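Local coordinates for protein peptide chain release factor subunit 1 (Aeropyrum pernix, PDB 3AGK) that probably directs the termination of translation at the stop codons UAA, UAG and UGA, as the codon-recognising subunit of a two-subunit release factor, at residues T11-L17 / F111-E115; A31-L37 / Y122-F128; R73-A78 / K105-F109. All coordinates share one frame; numbering follows the deposited sequence.

Interaction 1 (T11-L17 / F111-E115); sequences TISKREL and FSPPE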
loop_
_atom_site.group_PDB
_atom_site.type_symbol
_atom_site.label_atom_id
_atom_site.label_comp_id
_atom_site.label_asym_id
_atom_site.label_seq_id
_atom_site.Cartn_x
_atom_site.Cartn_y
_atom_site.Cartn_z
ATOM N N THR A 11 -12.789 -8.614 -19.504
ATOM C CA THR A 11 -12.580 -8.699 -18.052
ATOM C C THR A 11 -11.268 -9.390 -17.664
ATOM O O THR A 11 -10.866 -10.370 -18.282
ATOM C CB THR A 11 -13.775 -9.367 -17.332
ATOM O OG1 THR A 11 -14.988 -8.707 -17.715
ATOM C CG2 THR A 11 -13.616 -9.266 -15.823
ATOM N N ILE A 12 -10.593 -8.844 -16.656
ATOM C CA ILE A 12 -9.358 -9.418 -16.137
ATOM C C ILE A 12 -9.504 -9.666 -14.646
ATOM O O ILE A 12 -10.300 -9.013 -13.976
ATOM C CB ILE A 12 -8.150 -8.487 -16.359
ATOM C CG1 ILE A 12 -8.316 -7.195 -15.558
ATOM C CG2 ILE A 12 -7.933 -8.209 -17.859
ATOM C CD1 ILE A 12 -7.174 -6.208 -15.726
ATOM N N SER A 13 -8.733 -10.608 -14.126
ATOM C CA SER A 13 -8.801 -10.961 -12.719
ATOM C C SER A 13 -8.025 -9.955 -11.888
ATOM O O SER A 13 -7.323 -9.108 -12.429
ATOM C CB SER A 13 -8.187 -12.335 -12.507
ATOM O OG SER A 13 -6.824 -12.317 -12.898
ATOM N N LYS A 14 -8.134 -10.081 -10.570
ATOM C CA LYS A 14 -7.318 -9.301 -9.655
ATOM C C LYS A 14 -5.838 -9.639 -9.789
ATOM O O LYS A 14 -4.977 -8.791 -9.563
ATOM C CB LYS A 14 -7.786 -9.510 -8.216
ATOM C CG LYS A 14 -9.225 -9.092 -7.992
ATOM C CD LYS A 14 -9.622 -9.183 -6.532
ATOM C CE LYS A 14 -11.081 -8.798 -6.346
ATOM N NZ LYS A 14 -11.460 -8.657 -4.911
ATOM N N ARG A 15 -5.534 -10.873 -10.168
ATOM C CA ARG A 15 -4.138 -11.264 -10.336
ATOM C C ARG A 15 -3.501 -10.547 -11.533
ATOM O O ARG A 15 -2.362 -10.084 -11.461
ATOM C CB ARG A 15 -3.990 -12.785 -10.454
ATOM C CG ARG A 15 -4.544 -13.382 -11.737
ATOM C CD ARG A 15 -4.024 -14.790 -11.972
ATOM N NE ARG A 15 -4.361 -15.685 -10.869
ATOM C CZ ARG A 15 -5.444 -16.454 -10.837
ATOM N NH1 ARG A 15 -5.671 -17.242 -9.792
ATOM N NH2 ARG A 15 -6.300 -16.439 -11.850
ATOM N N GLU A 16 -4.232 -10.440 -12.634
ATOM C CA GLU A 16 -3.713 -9.694 -13.772
ATOM C C GLU A 16 -3.807 -8.175 -13.561
ATOM O O GLU A 16 -2.934 -7.429 -13.990
ATOM C CB GLU A 16 -4.377 -10.134 -15.081
ATOM C CG GLU A 16 -5.805 -10.619 -14.943
ATOM C CD GLU A 16 -6.179 -11.627 -16.020
ATOM O OE1 GLU A 16 -7.321 -12.135 -16.008
ATOM O OE2 GLU A 16 -5.324 -11.921 -16.880
ATOM N N LEU A 17 -4.855 -7.723 -12.884
ATOM C CA LEU A 17 -5.022 -6.296 -12.630
ATOM C C LEU A 17 -3.786 -5.723 -11.934
ATOM O O LEU A 17 -3.318 -4.632 -12.277
ATOM C CB LEU A 17 -6.266 -6.038 -11.773
ATOM C CG LEU A 17 -7.117 -4.790 -12.048
ATOM C CD1 LEU A 17 -7.807 -4.344 -10.771
ATOM C CD2 LEU A 17 -6.361 -3.610 -12.719
ATOM N N PHE A 111 -9.726 -2.315 -20.549
ATOM C CA PHE A 111 -10.186 -3.574 -19.969
ATOM C C PHE A 111 -11.438 -3.433 -19.117
ATOM O O PHE A 111 -11.922 -2.311 -18.848
ATOM C CB PHE A 111 -9.079 -4.218 -19.136
ATOM C CG PHE A 111 -8.607 -3.362 -18.003
ATOM C CD1 PHE A 111 -9.109 -3.547 -16.724
ATOM C CD2 PHE A 111 -7.670 -2.365 -18.220
ATOM C CE1 PHE A 111 -8.686 -2.760 -15.674
ATOM C CE2 PHE A 111 -7.236 -1.563 -17.170
ATOM C CZ PHE A 111 -7.744 -1.764 -15.892
ATOM N N SER A 112 -11.970 -4.581 -18.703
ATOM C CA SER A 112 -13.011 -4.584 -17.695
ATOM C C SER A 112 -12.401 -5.109 -16.394
ATOM O O SER A 112 -11.652 -6.071 -16.403
ATOM C CB SER A 112 -14.223 -5.403 -18.149
ATOM O OG SER A 112 -15.286 -5.307 -17.209
ATOM N N PRO A 113 -12.685 -4.442 -15.270
ATOM C CA PRO A 113 -12.065 -4.816 -13.993
ATOM C C PRO A 113 -12.785 -5.987 -13.310
ATOM O O PRO A 113 -13.955 -6.231 -13.612
ATOM C CB PRO A 113 -12.212 -3.538 -13.164
ATOM C CG PRO A 113 -13.459 -2.901 -13.690
ATOM C CD PRO A 113 -13.508 -3.223 -15.160
ATOM N N PRO A 114 -12.104 -6.687 -12.384
ATOM C CA PRO A 114 -12.722 -7.844 -11.720
ATOM C C PRO A 114 -13.932 -7.391 -10.917
ATOM O O PRO A 114 -14.872 -8.153 -10.681
ATOM C CB PRO A 114 -11.626 -8.345 -10.766
ATOM C CG PRO A 114 -10.388 -7.584 -11.101
ATOM C CD PRO A 114 -10.803 -6.330 -11.794
ATOM N N GLU A 115 -13.881 -6.128 -10.516
ATOM C CA GLU A 115 -14.879 -5.482 -9.683
ATOM C C GLU A 115 -15.664 -4.461 -10.509
ATOM O O GLU A 115 -15.090 -3.753 -11.331
ATOM C CB GLU A 115 -14.163 -4.735 -8.553
ATOM C CG GLU A 115 -13.268 -3.563 -9.039
ATOM C CD GLU A 115 -11.777 -3.885 -9.033
ATOM O OE1 GLU A 115 -11.422 -5.070 -9.163
ATOM O OE2 GLU A 115 -10.952 -2.958 -8.897
#

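Interaction 2 (A31-L37 / Y122-F128); sequences ATVLLSL and YRTDKRF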
loop_
_atom_site.group_PDB
_atom_site.type_symbol
_atom_site.label_atom_id
_atom_site.label_comp_id
_atom_site.label_asym_id
_atom_site.label_seq_id
_atom_site.Cartn_x
_atom_site.Cartn_y
_atom_site.Cartn_z
ATOM N N ALA A 31 3.631 17.378 -18.891
ATOM C CA ALA A 31 2.354 18.088 -18.812
ATOM C C ALA A 31 1.223 17.110 -18.533
ATOM O O ALA A 31 1.408 15.892 -18.615
ATOM C CB ALA A 31 2.085 18.855 -20.091
ATOM N N THR A 32 0.055 17.639 -18.191
ATOM C CA THR A 32 -1.074 16.781 -17.866
ATOM C C THR A 32 -1.705 16.238 -19.140
ATOM O O THR A 32 -2.699 16.771 -19.621
ATOM C CB THR A 32 -2.130 17.513 -17.024
ATOM O OG1 THR A 32 -2.655 18.618 -17.767
ATOM C CG2 THR A 32 -1.516 18.022 -15.720
ATOM N N VAL A 33 -1.125 15.159 -19.664
ATOM C CA VAL A 33 -1.490 14.632 -20.977
ATOM C C VAL A 33 -1.662 13.107 -21.013
ATOM O O VAL A 33 -1.594 12.496 -22.085
ATOM C CB VAL A 33 -0.440 15.031 -22.039
ATOM C CG1 VAL A 33 -0.170 16.531 -21.979
ATOM C CG2 VAL A 33 0.851 14.231 -21.850
ATOM N N LEU A 34 -1.871 12.495 -19.850
ATOM C CA LEU A 34 -2.162 11.063 -19.782
ATOM C C LEU A 34 -3.608 10.844 -19.343
ATOM O O LEU A 34 -4.012 11.248 -18.249
ATOM C CB LEU A 34 -1.191 10.345 -18.843
ATOM C CG LEU A 34 0.286 10.369 -19.260
ATOM C CD1 LEU A 34 1.154 9.673 -18.223
ATOM C CD2 LEU A 34 0.494 9.739 -20.625
ATOM N N LEU A 35 -4.380 10.209 -20.216
ATOM C CA LEU A 35 -5.822 10.056 -20.035
ATOM C C LEU A 35 -6.211 8.877 -19.148
ATOM O O LEU A 35 -5.718 7.763 -19.318
ATOM C CB LEU A 35 -6.492 9.909 -21.402
ATOM C CG LEU A 35 -7.980 9.564 -21.473
ATOM C CD1 LEU A 35 -8.740 10.332 -20.415
ATOM C CD2 LEU A 35 -8.531 9.908 -22.853
ATOM N N SER A 36 -7.108 9.139 -18.204
ATOM C CA SER A 36 -7.688 8.091 -17.375
ATOM C C SER A 36 -9.214 8.142 -17.522
ATOM O O SER A 36 -9.813 9.203 -17.365
ATOM C CB SER A 36 -7.285 8.294 -15.907
ATOM O OG SER A 36 -5.876 8.287 -15.750
ATOM N N LEU A 37 -9.844 7.010 -17.822
ATOM C CA LEU A 37 -11.285 6.993 -18.079
ATOM C C LEU A 37 -11.996 5.732 -17.554
ATOM O O LEU A 37 -11.716 4.621 -17.998
ATOM C CB LEU A 37 -11.532 7.148 -19.577
ATOM C CG LEU A 37 -12.953 6.941 -20.075
ATOM C CD1 LEU A 37 -13.819 8.111 -19.635
ATOM C CD2 LEU A 37 -12.943 6.834 -21.574
ATOM N N TYR A 122 -13.155 10.818 -15.501
ATOM C CA TYR A 122 -12.352 11.164 -16.660
ATOM C C TYR A 122 -11.272 12.113 -16.205
ATOM O O TYR A 122 -11.546 13.063 -15.469
ATOM C CB TYR A 122 -13.194 11.844 -17.737
ATOM C CG TYR A 122 -12.348 12.599 -18.752
ATOM C CD1 TYR A 122 -11.779 11.945 -19.825
ATOM C CD2 TYR A 122 -12.097 13.963 -18.614
ATOM C CE1 TYR A 122 -10.996 12.615 -20.747
ATOM C CE2 TYR A 122 -11.312 14.648 -19.538
ATOM C CZ TYR A 122 -10.769 13.957 -20.603
ATOM O OH TYR A 122 -9.988 14.592 -21.535
ATOM N N ARG A 123 -10.042 11.893 -16.639
ATOM C CA ARG A 123 -9.010 12.834 -16.239
ATOM C C ARG A 123 -7.790 12.852 -17.147
ATOM O O ARG A 123 -7.445 11.853 -17.773
ATOM C CB ARG A 123 -8.606 12.577 -14.790
ATOM C CG ARG A 123 -7.754 13.655 -14.192
ATOM C CD ARG A 123 -7.965 13.678 -12.702
ATOM N NE ARG A 123 -7.892 15.031 -12.179
ATOM C CZ ARG A 123 -6.905 15.480 -11.415
ATOM N NH1 ARG A 123 -5.920 14.665 -11.070
ATOM N NH2 ARG A 123 -6.913 16.735 -10.988
ATOM N N THR A 124 -7.159 14.017 -17.232
ATOM C CA THR A 124 -5.863 14.119 -17.882
ATOM C C THR A 124 -4.864 14.605 -16.853
ATOM O O THR A 124 -5.082 15.614 -16.197
ATOM C CB THR A 124 -5.889 15.044 -19.101
ATOM O OG1 THR A 124 -6.456 16.311 -18.740
ATOM C CG2 THR A 124 -6.711 14.420 -20.198
ATOM N N ASP A 125 -3.776 13.868 -16.690
ATOM C CA ASP A 125 -2.813 14.208 -15.660
ATOM C C ASP A 125 -1.410 13.870 -16.114
ATOM O O ASP A 125 -1.211 13.418 -17.245
ATOM C CB ASP A 125 -3.143 13.491 -14.352
ATOM C CG ASP A 125 -2.856 14.350 -13.134
ATOM O OD1 ASP A 125 -3.769 14.531 -12.305
ATOM O OD2 ASP A 125 -1.721 14.852 -13.007
ATOM N N LYS A 126 -0.443 14.109 -15.232
ATOM C CA LYS A 126 0.957 13.797 -15.497
ATOM C C LYS A 126 1.201 12.291 -15.280
ATOM O O LYS A 126 2.277 11.759 -15.590
ATOM C CB LYS A 126 1.873 14.668 -14.619
ATOM C CG LYS A 126 1.725 16.182 -14.873
ATOM C CD LYS A 126 2.444 17.032 -13.820
ATOM C CE LYS A 126 2.197 18.530 -14.024
ATOM N NZ LYS A 126 2.814 19.368 -12.942
ATOM N N ARG A 127 0.170 11.617 -14.765
ATOM C CA ARG A 127 0.191 10.175 -14.540
ATOM C C ARG A 127 -1.212 9.578 -14.739
ATOM O O ARG A 127 -2.197 10.311 -14.873
ATOM C CB ARG A 127 0.722 9.866 -13.132
ATOM C CG ARG A 127 -0.145 10.397 -12.000
ATOM C CD ARG A 127 0.607 10.439 -10.666
ATOM N NE ARG A 127 1.020 9.114 -10.209
ATOM C CZ ARG A 127 1.706 8.883 -9.090
ATOM N NH1 ARG A 127 2.038 7.641 -8.758
ATOM N NH2 ARG A 127 2.064 9.891 -8.301
ATOM N N PHE A 128 -1.301 8.251 -14.783
ATOM C CA PHE A 128 -2.601 7.583 -14.782
ATOM C C PHE A 128 -3.215 7.586 -13.362
ATOM O O PHE A 128 -2.509 7.451 -12.356
ATOM C CB PHE A 128 -2.489 6.139 -15.315
ATOM C CG PHE A 128 -2.138 6.035 -16.797
ATOM C CD1 PHE A 128 -2.763 6.844 -17.744
ATOM C CD2 PHE A 128 -1.216 5.086 -17.242
ATOM C CE1 PHE A 128 -2.450 6.734 -19.102
ATOM C CE2 PHE A 128 -0.899 4.967 -18.590
ATOM C CZ PHE A 128 -1.520 5.791 -19.523
#

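Interaction 3 (R73-A78 / K105-F109); sequences RALSAA and KFECF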
loop_
_atom_site.group_PDB
_atom_site.type_symbol
_atom_site.label_atom_id
_atom_site.label_comp_id
_atom_site.label_asym_id
_atom_site.label_seq_id
_atom_site.Cartn_x
_atom_site.Cartn_y
_atom_site.Cartn_z
ATOM N N ARG A 73 -4.633 13.447 -29.390
ATOM C CA ARG A 73 -4.253 12.109 -29.809
ATOM C C ARG A 73 -4.779 11.014 -28.874
ATOM O O ARG A 73 -5.273 9.981 -29.332
ATOM C CB ARG A 73 -2.740 11.987 -29.920
ATOM C CG ARG A 73 -2.303 10.611 -30.385
ATOM C CD ARG A 73 -0.868 10.356 -30.006
ATOM N NE ARG A 73 -0.254 9.319 -30.825
ATOM C CZ ARG A 73 1.010 8.930 -30.689
ATOM N NH1 ARG A 73 1.777 9.485 -29.750
ATOM N NH2 ARG A 73 1.503 7.981 -31.480
ATOM N N ALA A 74 -4.650 11.234 -27.569
ATOM C CA ALA A 74 -5.129 10.269 -26.580
ATOM C C ALA A 74 -6.653 10.181 -26.597
ATOM O O ALA A 74 -7.214 9.094 -26.534
ATOM C CB ALA A 74 -4.641 10.643 -25.195
ATOM N N LEU A 75 -7.312 11.335 -26.678
ATOM C CA LEU A 75 -8.763 11.390 -26.814
ATOM C C LEU A 75 -9.254 10.601 -28.036
ATOM O O LEU A 75 -10.229 9.846 -27.950
ATOM C CB LEU A 75 -9.217 12.847 -26.929
ATOM C CG LEU A 75 -10.022 13.542 -25.828
ATOM C CD1 LEU A 75 -10.088 12.768 -24.549
ATOM C CD2 LEU A 75 -9.477 14.940 -25.586
ATOM N N SER A 76 -8.588 10.783 -29.174
ATOM C CA SER A 76 -8.988 10.086 -30.394
ATOM C C SER A 76 -8.815 8.589 -30.235
ATOM O O SER A 76 -9.641 7.800 -30.712
ATOM C CB SER A 76 -8.171 10.556 -31.585
ATOM O OG SER A 76 -8.274 11.956 -31.684
ATOM N N ALA A 77 -7.738 8.204 -29.557
ATOM C CA ALA A 77 -7.459 6.788 -29.344
ATOM C C ALA A 77 -8.565 6.168 -28.505
ATOM O O ALA A 77 -9.064 5.094 -28.827
ATOM C CB ALA A 77 -6.108 6.599 -28.687
ATOM N N ALA A 78 -8.966 6.861 -27.444
ATOM C CA ALA A 78 -10.035 6.361 -26.589
ATOM C C ALA A 78 -11.373 6.259 -27.348
ATOM O O ALA A 78 -12.097 5.254 -27.221
ATOM C CB ALA A 78 -10.167 7.215 -25.341
ATOM N N LYS A 105 6.552 5.769 -27.678
ATOM C CA LYS A 105 5.964 5.134 -26.501
ATOM C C LYS A 105 4.490 5.518 -26.287
ATOM O O LYS A 105 4.141 6.143 -25.281
ATOM C CB LYS A 105 6.802 5.445 -25.251
ATOM C CG LYS A 105 7.398 6.854 -25.215
ATOM C CD LYS A 105 8.281 7.077 -23.980
ATOM C CE LYS A 105 9.509 6.167 -23.978
ATOM N NZ LYS A 105 10.335 6.338 -22.744
ATOM N N PHE A 106 3.631 5.135 -27.230
ATOM C CA PHE A 106 2.195 5.408 -27.119
ATOM C C PHE A 106 1.339 4.137 -27.016
ATOM O O PHE A 106 1.534 3.175 -27.768
ATOM C CB PHE A 106 1.704 6.257 -28.296
ATOM C CG PHE A 106 0.218 6.503 -28.284
ATOM C CD1 PHE A 106 -0.304 7.664 -27.731
ATOM C CD2 PHE A 106 -0.657 5.567 -28.810
ATOM C CE1 PHE A 106 -1.667 7.889 -27.714
ATOM C CE2 PHE A 106 -2.018 5.783 -28.790
ATOM C CZ PHE A 106 -2.523 6.947 -28.242
ATOM N N GLU A 107 0.373 4.151 -26.098
ATOM C CA GLU A 107 -0.504 3.006 -25.886
ATOM C C GLU A 107 -1.877 3.366 -25.330
ATOM O O GLU A 107 -2.046 4.378 -24.653
ATOM C CB GLU A 107 0.162 2.006 -24.946
ATOM C CG GLU A 107 0.830 0.854 -25.652
ATOM C CD GLU A 107 0.459 -0.471 -25.033
ATOM O OE1 GLU A 107 -0.742 -0.665 -24.732
ATOM O OE2 GLU A 107 1.363 -1.314 -24.847
ATOM N N CYS A 108 -2.854 2.507 -25.604
ATOM C CA CYS A 108 -4.199 2.676 -25.074
ATOM C C CYS A 108 -4.650 1.420 -24.341
ATOM O O CYS A 108 -5.137 0.487 -24.972
ATOM C CB CYS A 108 -5.175 2.973 -26.210
ATOM S SG CYS A 108 -6.636 3.922 -25.713
ATOM N N PHE A 109 -4.489 1.387 -23.020
ATOM C CA PHE A 109 -4.917 0.222 -22.246
ATOM C C PHE A 109 -6.434 0.230 -22.128
ATOM O O PHE A 109 -7.027 1.270 -21.858
ATOM C CB PHE A 109 -4.265 0.202 -20.857
ATOM C CG PHE A 109 -2.763 0.313 -20.888
ATOM C CD1 PHE A 109 -2.147 1.552 -21.013
ATOM C CD2 PHE A 109 -1.967 -0.819 -20.794
ATOM C CE1 PHE A 109 -0.764 1.662 -21.048
ATOM C CE2 PHE A 109 -0.581 -0.721 -20.826
ATOM C CZ PHE A 109 0.020 0.523 -20.954
#

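Interaction 1 (T11-L17 / F111-E115)
The Phe-111 ring is met by two aliphatic branch ends, both coming in obliquely. Ile-12 CD1 lies 3.4 Å from Phe-111 CD1, and Leu-17 CD2 rests near the far end of the ring, 3.9 Å from Phe-111 CE1, with the leucine side chain crossing that of the phenylalanine at about a right angle. The puckered ring of Pro-114 has its CG 3.2 Å from Ile-12 O and 3.6 Å from Lys-14 CG, while Leu-17 CD1 touches its CD. Ile-12 owes its reach to a chi1 of 65°, which tucks CG1 between the backbone N and the carbonyl carbon, and the extended chain beyond CG1 carries CD1 to the ring. Beside this packing a single beta bridge pairs Thr-11 with Ser-112: Ile-12 N donates to Ser-112 O over 3.0 Å, and Ser-112 also bonds the backbone of Leu-10, while its OG turns elsewhere, to Gly-92 O. The helix that begins at Lys-14 opens with a capping box between Ser-13 and Glu-16, in which Ser-13 N gives a hydrogen bond of 2.8 Å to Glu-16 OE1. Were Phe-111 an alanine, Ile-12 CD1 and Leu-17 CD2 would probably lose their shared partner and a gap would open between Ile-12 and the first turn of the helix. Thus the N-terminal helix is held to the loop after strand 107-111 mainly by apolar contact. The Glu-115 carboxylate, beside Leu-17 CD1, is buried without a polar partner, which would tend to raise its pKa; the charge of Lys-14, NZ 5.6 Å from Glu-115 OE1, would pull the other way.

Interaction 2 (A31-L37 / Y122-F128)
Leu-35 and Tyr-122 both carry CG anti to the backbone N, with chi1 of 173° and 162°, and this directs Leu-35 CD1 obliquely onto the tyrosine ring, 3.2 Å from Tyr-122 CE1, in a tight contact. Nearer the root of the ring, by Tyr-122 CB, Leu-37 CD1 comes to the edge close to the ring plane. Leu-75 of helix 65-82 packs on Leu-35 and Tyr-122. The backbones form the antiparallel pairing of strands 34-39 and 121-125 in the four-stranded sheet of the N-terminal domain. Ser-36 and Arg-123 are a hydrogen-bonded pair, with Ser-36 N to Arg-123 O and Arg-123 N to Ser-36 O both 2.8 Å; Leu-34 and Asp-125 form the next, with Leu-34 N to Asp-125 O also 2.8 Å. Val-33 and Leu-34 both face Asp-125, a classic beta bulge that overlaps at Val-33 with the inverse gamma turn centred on Thr-32. On the face bearing Leu-34 and Ser-36, the Phe-128 ring folds back over the strand: its CE1 lies 3.8 Å from Leu-34 CB, and Ser-36 OG stands at its edge while hydrogen-bonding to Ile-129 N. Trp-27 and Phe-96 also meet that ring. Asp-125 spends its carboxylate locally, OD1 in a salt bridge to Arg-123 NH1 and OD2 accepting through its anti lone pair from Lys-126 N at 2.7 Å.

Interaction 3 (R73-A78 / K105-F109)
Arg-73 and Ala-77, which together hold Phe-106, are set one turn apart by the helical bond from Ala-77 N to Arg-73 O, 3.0 Å long. No hydrogen bond spans the two segments; the polar group that crosses is the Arg-73 guanidinium, which lies over one face of the phenylalanine ring. The planes are tilted by 24° and the group centres are 3.9 Å apart, a stack and an off-centre cation-pi contact in one, with Arg-73 CZ 33° off the normal of the Phe-106 ring. The offset is toward the CD1 rim, where Arg-73 NH1 comes within 3.4 Å of Phe-106 CD1, and the aliphatic part follows, Arg-73 CD resting 3.5 Å from Phe-106 CE1. An extended chain from CG to NE, with CG anti to the backbone N (chi1 -179°), carries the guanidinium this far from the helix. The two side chains run past each other in opposite directions, so that the ring tip points to the helix backbone. There Ala-77 CB meets it in the ring plane, 3.6 Å from Phe-106 CZ, and the same methyl also touches Cys-108 SG at 4.0 Å. With only methyl groups at Ala-74, Ala-77 and Ala-78, the helix surface lets ring and sulfur come close. Cys-108 is bound by a disulfide to Cys-97, which ties edge strand 107-111 covalently to its neighbour 93-98 against helix 65-82. Ala-74 and Ala-78 continue the packing onto Cys-97 and Leu-95 of that neighbouring strand, whereas Phe-109 turns to helix 14-24 and Trp-27.

In the fold
All three interactions belong to the N-terminal domain, the one that in eukaryotic release factors of this family reads the stop codon. Interactions 2 and 3 reach opposite outer strands of its antiparallel sheet, ordered 107-111, 93-98, 34-39, 121-125; their centres are about 11 Å apart and they touch through Leu-75. The centre of interaction 1, which joins helix 14-24 to the loop after strand 107-111, is about 21 Å from that of interaction 2 and about 20 Å from that of interaction 3. Along the chain, interaction 3 is nested within the loops closed by the other two, which cross each other, so sequence-distant segments interlock into one compact domain.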